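PDB 5MUA: ricin B-related lectin from Polyporus squamosus, which binds galactose through a ricin-type beta-trefoil lectin domain and carries a calcium-dependent, papain-like cysteine protease domain that accepts the inhibitor E64. Local coordinates for residues C236-G241 with A281-F286; H248-F253 with W277-Y282. All blocks are in the same frame, centred on the assembly; numbering follows the deposited sequence.

Contact 1: C236-G241 with A281-F286. With E64 (N-[N-[1-hydroxycarboxyethyl-carbonyl]leucylamino-butyl]-guanidine), chain K.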
loop_
_atom_site.group_PDB
_atom_site.type_symbol
_atom_site.label_atom_id
_atom_site.label_comp_id
_atom_site.label_asym_id
_atom_site.label_seq_id
_atom_site.Cartn_x
_atom_site.Cartn_y
_atom_site.Cartn_z
ATOM N N CYS B 236 -3.727 2.056 10.405
ATOM C CA CYS B 236 -2.310 2.010 10.087
ATOM C C CYS B 236 -2.033 3.309 9.346
ATOM O O CYS B 236 -2.365 3.442 8.197
ATOM C CB CYS B 236 -1.956 0.816 9.196
ATOM S SG CYS B 236 -0.186 0.764 8.797
ATOM N N GLY B 237 -1.435 4.242 10.023
ATOM C CA GLY B 237 -1.118 5.544 9.426
ATOM C C GLY B 237 0.116 5.546 8.540
ATOM O O GLY B 237 1.063 4.765 8.757
ATOM N N LEU B 238 0.053 6.416 7.559
ATOM C CA LEU B 238 1.202 6.819 6.714
ATOM C C LEU B 238 1.514 8.276 7.031
ATOM O O LEU B 238 0.570 9.095 7.151
ATOM C CB LEU B 238 0.884 6.659 5.237
ATOM C CG LEU B 238 1.933 7.134 4.220
ATOM C CD1 LEU B 238 3.219 6.340 4.414
ATOM C CD2 LEU B 238 1.423 6.849 2.841
ATOM N N MET B 239 2.811 8.600 7.215
ATOM C CA MET B 239 3.222 9.977 7.400
ATOM C C MET B 239 4.461 10.241 6.504
ATOM O O MET B 239 5.257 9.379 6.306
ATOM C CB MET B 239 3.618 10.251 8.881
ATOM C CG MET B 239 2.616 11.084 9.584
ATOM S SD MET B 239 3.183 11.164 11.284
ATOM C CE MET B 239 1.572 11.649 11.880
ATOM N N PHE B 240 4.509 11.414 5.906
ATOM C CA PHE B 240 5.721 11.995 5.341
ATOM C C PHE B 240 6.059 13.173 6.248
ATOM O O PHE B 240 5.207 14.054 6.545
ATOM C CB PHE B 240 5.464 12.559 3.933
ATOM C CG PHE B 240 5.265 11.551 2.853
ATOM C CD1 PHE B 240 5.244 10.173 3.060
ATOM C CD2 PHE B 240 5.181 12.027 1.536
ATOM C CE1 PHE B 240 5.080 9.295 2.016
ATOM C CE2 PHE B 240 5.030 11.134 0.469
ATOM C CZ PHE B 240 4.969 9.772 0.724
ATOM N N GLY B 241 7.302 13.206 6.689
ATOM C CA GLY B 241 7.764 14.312 7.506
ATOM C C GLY B 241 9.200 14.685 7.198
ATOM O O GLY B 241 9.868 14.028 6.395
ATOM N N ALA B 281 5.737 15.922 10.704
ATOM C CA ALA B 281 4.888 15.542 9.580
ATOM C C ALA B 281 4.250 16.683 8.806
ATOM O O ALA B 281 3.773 17.666 9.381
ATOM C CB ALA B 281 3.850 14.506 10.014
ATOM N N TYR B 282 4.295 16.574 7.479
ATOM C CA TYR B 282 3.523 17.449 6.626
ATOM C C TYR B 282 2.338 16.788 5.989
ATOM O O TYR B 282 1.401 17.476 5.521
ATOM C CB TYR B 282 4.381 18.176 5.603
ATOM C CG TYR B 282 5.179 17.296 4.686
ATOM C CD1 TYR B 282 4.627 16.812 3.466
ATOM C CD2 TYR B 282 6.518 17.007 4.953
ATOM C CE1 TYR B 282 5.350 15.999 2.634
ATOM C CE2 TYR B 282 7.247 16.194 4.082
ATOM C CZ TYR B 282 6.662 15.729 2.895
ATOM O OH TYR B 282 7.377 14.926 2.035
ATOM N N PHE B 283 2.325 15.458 5.979
ATOM C CA PHE B 283 1.287 14.684 5.346
ATOM C C PHE B 283 0.980 13.447 6.204
ATOM O O PHE B 283 1.875 12.759 6.665
ATOM C CB PHE B 283 1.688 14.304 3.919
ATOM C CG PHE B 283 0.979 13.128 3.386
ATOM C CD1 PHE B 283 -0.371 13.173 3.155
ATOM C CD2 PHE B 283 1.662 11.953 3.111
ATOM C CE1 PHE B 283 -1.045 12.058 2.678
ATOM C CE2 PHE B 283 0.985 10.842 2.610
ATOM C CZ PHE B 283 -0.387 10.889 2.440
ATOM N N GLY B 284 -0.290 13.205 6.438
ATOM C CA GLY B 284 -0.740 11.947 6.994
ATOM C C GLY B 284 -1.946 11.326 6.313
ATOM O O GLY B 284 -2.818 12.021 5.839
ATOM N N LEU B 285 -1.982 10.016 6.254
ATOM C CA LEU B 285 -3.099 9.272 5.667
ATOM C C LEU B 285 -3.456 8.152 6.625
ATOM O O LEU B 285 -2.560 7.480 7.099
ATOM C CB LEU B 285 -2.713 8.689 4.293
ATOM C CG LEU B 285 -3.684 7.731 3.622
ATOM C CD1 LEU B 285 -4.922 8.514 3.261
ATOM C CD2 LEU B 285 -3.143 7.076 2.341
ATOM N N PHE B 286 -4.749 7.956 6.930
ATOM C CA PHE B 286 -5.122 6.813 7.760
ATOM C C PHE B 286 -6.554 6.430 7.482
ATOM O O PHE B 286 -7.232 7.194 6.788
ATOM C CB PHE B 286 -4.961 7.094 9.235
ATOM C CG PHE B 286 -5.921 8.125 9.753
ATOM C CD1 PHE B 286 -5.678 9.457 9.529
ATOM C CD2 PHE B 286 -7.068 7.746 10.420
ATOM C CE1 PHE B 286 -6.562 10.416 9.979
ATOM C CE2 PHE B 286 -7.938 8.701 10.918
ATOM C CZ PHE B 286 -7.695 10.024 10.679
ATOM O OXT PHE B 286 -6.987 5.373 7.962
HETATM C C1 E64 K . 14.245 7.385 2.985
HETATM O O1 E64 K . 14.496 6.396 2.301
HETATM O O2 E64 K . 14.704 7.574 4.157
HETATM C C2 E64 K . 13.262 8.362 2.479
HETATM C C3 E64 K . 13.541 8.658 1.005
HETATM O O3 E64 K . 14.739 9.399 1.174
HETATM C C4 E64 K . 12.498 9.505 0.374
HETATM O O4 E64 K . 11.649 9.036 -0.312
HETATM N N1 E64 K . 12.478 10.763 0.674
HETATM C C6 E64 K . 11.529 11.737 0.157
HETATM C C7 E64 K . 10.413 12.251 1.046
HETATM C C8 E64 K . 9.609 11.163 1.744
HETATM C C9 E64 K . 8.684 10.469 0.742
HETATM C C10 E64 K . 8.835 11.809 2.811
HETATM C C11 E64 K . 12.100 12.788 -0.770
HETATM O O5 E64 K . 12.582 13.769 -0.226
HETATM N N2 E64 K . 12.082 12.659 -2.074
HETATM C C12 E64 K . 12.428 13.736 -3.022
HETATM C C13 E64 K . 11.216 14.075 -3.882
HETATM C C14 E64 K . 11.480 15.075 -5.036
HETATM C C15 E64 K . 10.567 16.292 -4.902
HETATM N N3 E64 K . 10.539 17.001 -6.186
HETATM C C16 E64 K . 9.749 18.014 -6.498
HETATM N N4 E64 K . 8.981 18.605 -5.563
HETATM N N5 E64 K . 9.686 18.414 -7.811
HETATM O O HOH W 1 -5.627 3.125 8.519
#
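The Phe-240 ring is held between protein and inhibitor: C9 of E64 lies over the centre of one face, and the edge of Phe-283 meets the opposite face through CD2. This is a T-shaped pair, with ring planes at 77° and centroids 5.1 Å apart. The two phenylalanines lie side by side with different first torsions: CG beside the backbone N in Phe-240, anti to it in Phe-283. Tyr-282, its CG in the crowded position between N and C, offers a ring face to Phe-240 CB, a CH-pi contact 4.0 Å from the centroid. Tyr-282 OH reaches C10 of E64 at 3.5 Å. Leu-238 CD2 touches the Phe-283 ring edge at CE2, and on the opposite face of the sheet SD of Met-239 rests on Ala-281 CB at 3.6 Å.

Behind these side chains, strands 237-241 and 283-285 run antiparallel. Leu-238 and Leu-285 exchange two backbone hydrogen bonds, the one from Leu-238 N almost straight (174°). Phe-240 pairs likewise with Phe-283, but its O also accepts from Tyr-282 N at 2.8 Å. That doubly gripped carbonyl marks a classic beta bulge, Tyr-282 and Phe-283 both facing Phe-240. At the far end a water links Cys-236 N to the terminal carboxylate oxygen OXT of Phe-286, while Phe-286 O bonds Ser-175 OG. Leu-238 packs on helix 208-226, and Phe-283 meets Tyr-173 and Phe-283 of the second subunit. The bulge probably places the Tyr-282 ring beside Phe-240, so that a mainly aromatic wall, with one hydroxyl, lines the inhibitor's leucyl side chain, continuous with the subunit interface.

Contact 2: H248-F253 with W277-Y282. With E64 (N-[N-[1-hydroxycarboxyethyl-carbonyl]leucylamino-butyl]-guanidine), chain K.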
loop_
_atom_site.group_PDB
_atom_site.type_symbol
_atom_site.label_atom_id
_atom_site.label_comp_id
_atom_site.label_asym_id
_atom_site.label_seq_id
_atom_site.Cartn_x
_atom_site.Cartn_y
_atom_site.Cartn_z
ATOM N N HIS B 248 11.421 11.968 5.436
ATOM C CA HIS B 248 11.311 10.506 5.635
ATOM C C HIS B 248 9.864 10.146 5.702
ATOM O O HIS B 248 9.074 10.944 6.196
ATOM C CB HIS B 248 12.005 10.111 6.989
ATOM C CG HIS B 248 12.201 8.640 7.222
ATOM N ND1 HIS B 248 13.024 7.827 6.468
ATOM C CD2 HIS B 248 11.714 7.846 8.183
ATOM C CE1 HIS B 248 12.999 6.599 6.926
ATOM N NE2 HIS B 248 12.191 6.582 7.967
ATOM N N ALA B 249 9.574 8.928 5.224
ATOM C CA ALA B 249 8.272 8.309 5.281
ATOM C C ALA B 249 8.263 7.200 6.282
ATOM O O ALA B 249 9.193 6.423 6.347
ATOM C CB ALA B 249 7.817 7.753 3.917
ATOM N N TYR B 250 7.160 7.102 7.038
ATOM C CA TYR B 250 7.088 6.145 8.161
ATOM C C TYR B 250 5.629 5.954 8.489
ATOM O O TYR B 250 4.718 6.575 7.856
ATOM C CB TYR B 250 7.877 6.651 9.433
ATOM C CG TYR B 250 7.667 8.113 9.727
ATOM C CD1 TYR B 250 8.317 9.106 8.970
ATOM C CD2 TYR B 250 6.794 8.540 10.708
ATOM C CE1 TYR B 250 8.088 10.463 9.181
ATOM C CE2 TYR B 250 6.545 9.906 10.938
ATOM C CZ TYR B 250 7.205 10.873 10.198
ATOM O OH TYR B 250 6.966 12.203 10.421
ATOM N N ASN B 251 5.386 5.030 9.385
ATOM C CA ASN B 251 4.008 4.692 9.746
ATOM C C ASN B 251 3.702 5.139 11.196
ATOM O O ASN B 251 4.585 5.519 11.954
ATOM C CB ASN B 251 3.784 3.194 9.589
ATOM C CG ASN B 251 3.974 2.719 8.146
ATOM O OD1 ASN B 251 4.960 2.072 7.806
ATOM N ND2 ASN B 251 3.020 3.044 7.315
ATOM N N TRP B 252 2.425 5.058 11.573
ATOM C CA TRP B 252 2.013 5.518 12.865
ATOM C C TRP B 252 0.708 4.868 13.289
ATOM O O TRP B 252 -0.095 4.416 12.446
ATOM C CB TRP B 252 1.877 6.995 12.945
ATOM C CG TRP B 252 0.826 7.614 12.023
ATOM C CD1 TRP B 252 1.025 8.040 10.728
ATOM C CD2 TRP B 252 -0.534 7.932 12.342
ATOM N NE1 TRP B 252 -0.164 8.577 10.226
ATOM C CE2 TRP B 252 -1.110 8.552 11.215
ATOM C CE3 TRP B 252 -1.334 7.736 13.482
ATOM C CZ2 TRP B 252 -2.439 8.907 11.169
ATOM C CZ3 TRP B 252 -2.640 8.150 13.444
ATOM C CH2 TRP B 252 -3.177 8.743 12.312
ATOM N N PHE B 253 0.505 4.898 14.595
ATOM C CA PHE B 253 -0.559 4.182 15.235
ATOM C C PHE B 253 -0.969 4.939 16.501
ATOM O O PHE B 253 -0.274 5.891 16.971
ATOM C CB PHE B 253 -0.036 2.793 15.677
ATOM C CG PHE B 253 0.374 1.898 14.537
ATOM C CD1 PHE B 253 -0.588 1.202 13.804
ATOM C CD2 PHE B 253 1.681 1.739 14.209
ATOM C CE1 PHE B 253 -0.227 0.436 12.686
ATOM C CE2 PHE B 253 2.067 0.937 13.133
ATOM C CZ PHE B 253 1.110 0.280 12.381
ATOM N N TRP B 277 11.617 9.987 15.516
ATOM C CA TRP B 277 13.035 10.250 15.157
ATOM C C TRP B 277 13.255 11.738 14.823
ATOM O O TRP B 277 14.052 12.110 13.958
ATOM C CB TRP B 277 13.492 9.358 13.990
ATOM C CG TRP B 277 13.146 7.957 14.229
ATOM C CD1 TRP B 277 13.856 7.059 14.945
ATOM C CD2 TRP B 277 11.937 7.299 13.811
ATOM N NE1 TRP B 277 13.170 5.844 15.002
ATOM C CE2 TRP B 277 11.982 5.985 14.329
ATOM C CE3 TRP B 277 10.826 7.699 13.053
ATOM C CZ2 TRP B 277 10.961 5.046 14.093
ATOM C CZ3 TRP B 277 9.807 6.782 12.850
ATOM C CH2 TRP B 277 9.889 5.471 13.361
ATOM N N ASP B 278 12.505 12.594 15.501
ATOM C CA ASP B 278 12.537 14.010 15.272
ATOM C C ASP B 278 11.968 14.532 13.969
ATOM O O ASP B 278 11.997 15.742 13.753
ATOM C CB ASP B 278 13.898 14.627 15.560
ATOM C CG ASP B 278 14.343 14.385 16.970
ATOM O OD1 ASP B 278 13.511 14.128 17.853
ATOM O OD2 ASP B 278 15.539 14.471 17.187
ATOM N N TYR B 279 11.317 13.669 13.178
ATOM C CA TYR B 279 10.609 14.198 11.992
ATOM C C TYR B 279 9.359 14.857 12.389
ATOM O O TYR B 279 8.668 14.417 13.349
ATOM C CB TYR B 279 10.327 13.111 10.950
ATOM C CG TYR B 279 11.608 12.517 10.368
ATOM C CD1 TYR B 279 12.370 13.233 9.445
ATOM C CD2 TYR B 279 12.032 11.260 10.721
ATOM C CE1 TYR B 279 13.539 12.701 8.942
ATOM C CE2 TYR B 279 13.198 10.716 10.193
ATOM C CZ TYR B 279 13.946 11.452 9.344
ATOM O OH TYR B 279 15.089 10.925 8.809
ATOM N N LYS B 280 8.999 15.878 11.620
ATOM C CA LYS B 280 7.752 16.556 11.816
ATOM C C LYS B 280 6.958 16.411 10.548
ATOM O O LYS B 280 7.467 16.701 9.442
ATOM C CB LYS B 280 7.931 18.020 12.241
ATOM C CG LYS B 280 8.701 18.219 13.544
ATOM C CD LYS B 280 7.859 17.785 14.769
ATOM C CE LYS B 280 8.685 17.603 16.035
ATOM N NZ LYS B 280 9.363 18.860 16.415
ATOM N N ALA B 281 5.737 15.922 10.704
ATOM C CA ALA B 281 4.888 15.542 9.580
ATOM C C ALA B 281 4.250 16.683 8.806
ATOM O O ALA B 281 3.773 17.666 9.381
ATOM C CB ALA B 281 3.850 14.506 10.014
ATOM N N TYR B 282 4.295 16.574 7.479
ATOM C CA TYR B 282 3.523 17.449 6.626
ATOM C C TYR B 282 2.338 16.788 5.989
ATOM O O TYR B 282 1.401 17.476 5.521
ATOM C CB TYR B 282 4.381 18.176 5.603
ATOM C CG TYR B 282 5.179 17.296 4.686
ATOM C CD1 TYR B 282 4.627 16.812 3.466
ATOM C CD2 TYR B 282 6.518 17.007 4.953
ATOM C CE1 TYR B 282 5.350 15.999 2.634
ATOM C CE2 TYR B 282 7.247 16.194 4.082
ATOM C CZ TYR B 282 6.662 15.729 2.895
ATOM O OH TYR B 282 7.377 14.926 2.035
HETATM C C1 E64 K . 14.245 7.385 2.985
HETATM O O1 E64 K . 14.496 6.396 2.301
HETATM O O2 E64 K . 14.704 7.574 4.157
HETATM C C2 E64 K . 13.262 8.362 2.479
HETATM C C3 E64 K . 13.541 8.658 1.005
HETATM O O3 E64 K . 14.739 9.399 1.174
HETATM C C4 E64 K . 12.498 9.505 0.374
HETATM O O4 E64 K . 11.649 9.036 -0.312
HETATM N N1 E64 K . 12.478 10.763 0.674
HETATM C C6 E64 K . 11.529 11.737 0.157
HETATM C C7 E64 K . 10.413 12.251 1.046
HETATM C C8 E64 K . 9.609 11.163 1.744
HETATM C C9 E64 K . 8.684 10.469 0.742
HETATM C C10 E64 K . 8.835 11.809 2.811
HETATM C C11 E64 K . 12.100 12.788 -0.770
HETATM O O5 E64 K . 12.582 13.769 -0.226
HETATM N N2 E64 K . 12.082 12.659 -2.074
HETATM C C12 E64 K . 12.428 13.736 -3.022
HETATM C C13 E64 K . 11.216 14.075 -3.882
HETATM C C14 E64 K . 11.480 15.075 -5.036
HETATM C C15 E64 K . 10.567 16.292 -4.902
HETATM N N3 E64 K . 10.539 17.001 -6.186
HETATM C C16 E64 K . 9.749 18.014 -6.498
HETATM N N4 E64 K . 8.981 18.605 -5.563
HETATM N N5 E64 K . 9.686 18.414 -7.811
HETATM O O HOH W 2 6.277 13.071 12.834
#
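Aromatic packing carries this contact. CB of His-248 sits over one face of the Tyr-279 ring, a CH-pi contact 3.5 Å from the centroid and 19° off the normal. The two rings beyond it are nearly parallel (21°) but strongly displaced, with little overlap. Tyr-250, with CG in the crowded position between N and C, is also roughly parallel to Tyr-279 but offset, its CE1 3.9 Å from Tyr-279 CB. Trp-277 turns its edge toward the Tyr-250 face in an offset edge-to-face pair, CZ3 lying 3.9 Å from Tyr-250 CB.

Tyr-250 OH donates to a water at 2.7 Å, and the water in turn donates a hydrogen bond to Tyr-279 O. His-248, its CG anti to the backbone N, brings ND1 to carboxylate O2 of E64, a hydrogen bond of 2.9 Å at the imidazole edge. Glu-266 binds NE2 on the far side of the ring, which would fix its rotation and perhaps favour a doubly protonated, charged imidazole beside the carboxylate.

Lys-243 makes a cation-pi contact with Tyr-279. The cluster thus joins the loop at 277-279 to strand 246-255, with Tyr-250 also resting on Met-239 of strand 233-243 and Phe-264 of strand 261-266, while His-248 leans on Cys-208 at the start of helix 208-226, consistent with the Cys-His pair of a papain-like active site.

How the contacts relate
The centres of contacts 1 and 2 are 7 Å apart, and both end on strand 280-285, sharing Ala-281 and Tyr-282 at the corner of the chain. Strands 233-243 and 246-255 follow one another and pair antiparallel; strand 280-285 returns after strands 261-266 and 271-273 to flank 233-243 on its other side. Contact 1 is thus direct strand pairing, whereas contact 2 reaches 248-253 with side chains. Gly-241 O to His-248 N and Gly-237 N to Trp-252 O, both 2.8 Å, probably bond them together. Between them they supply Phe-240, His-248, Ala-249 and Tyr-282 to the E64 pocket of the papain-like domain.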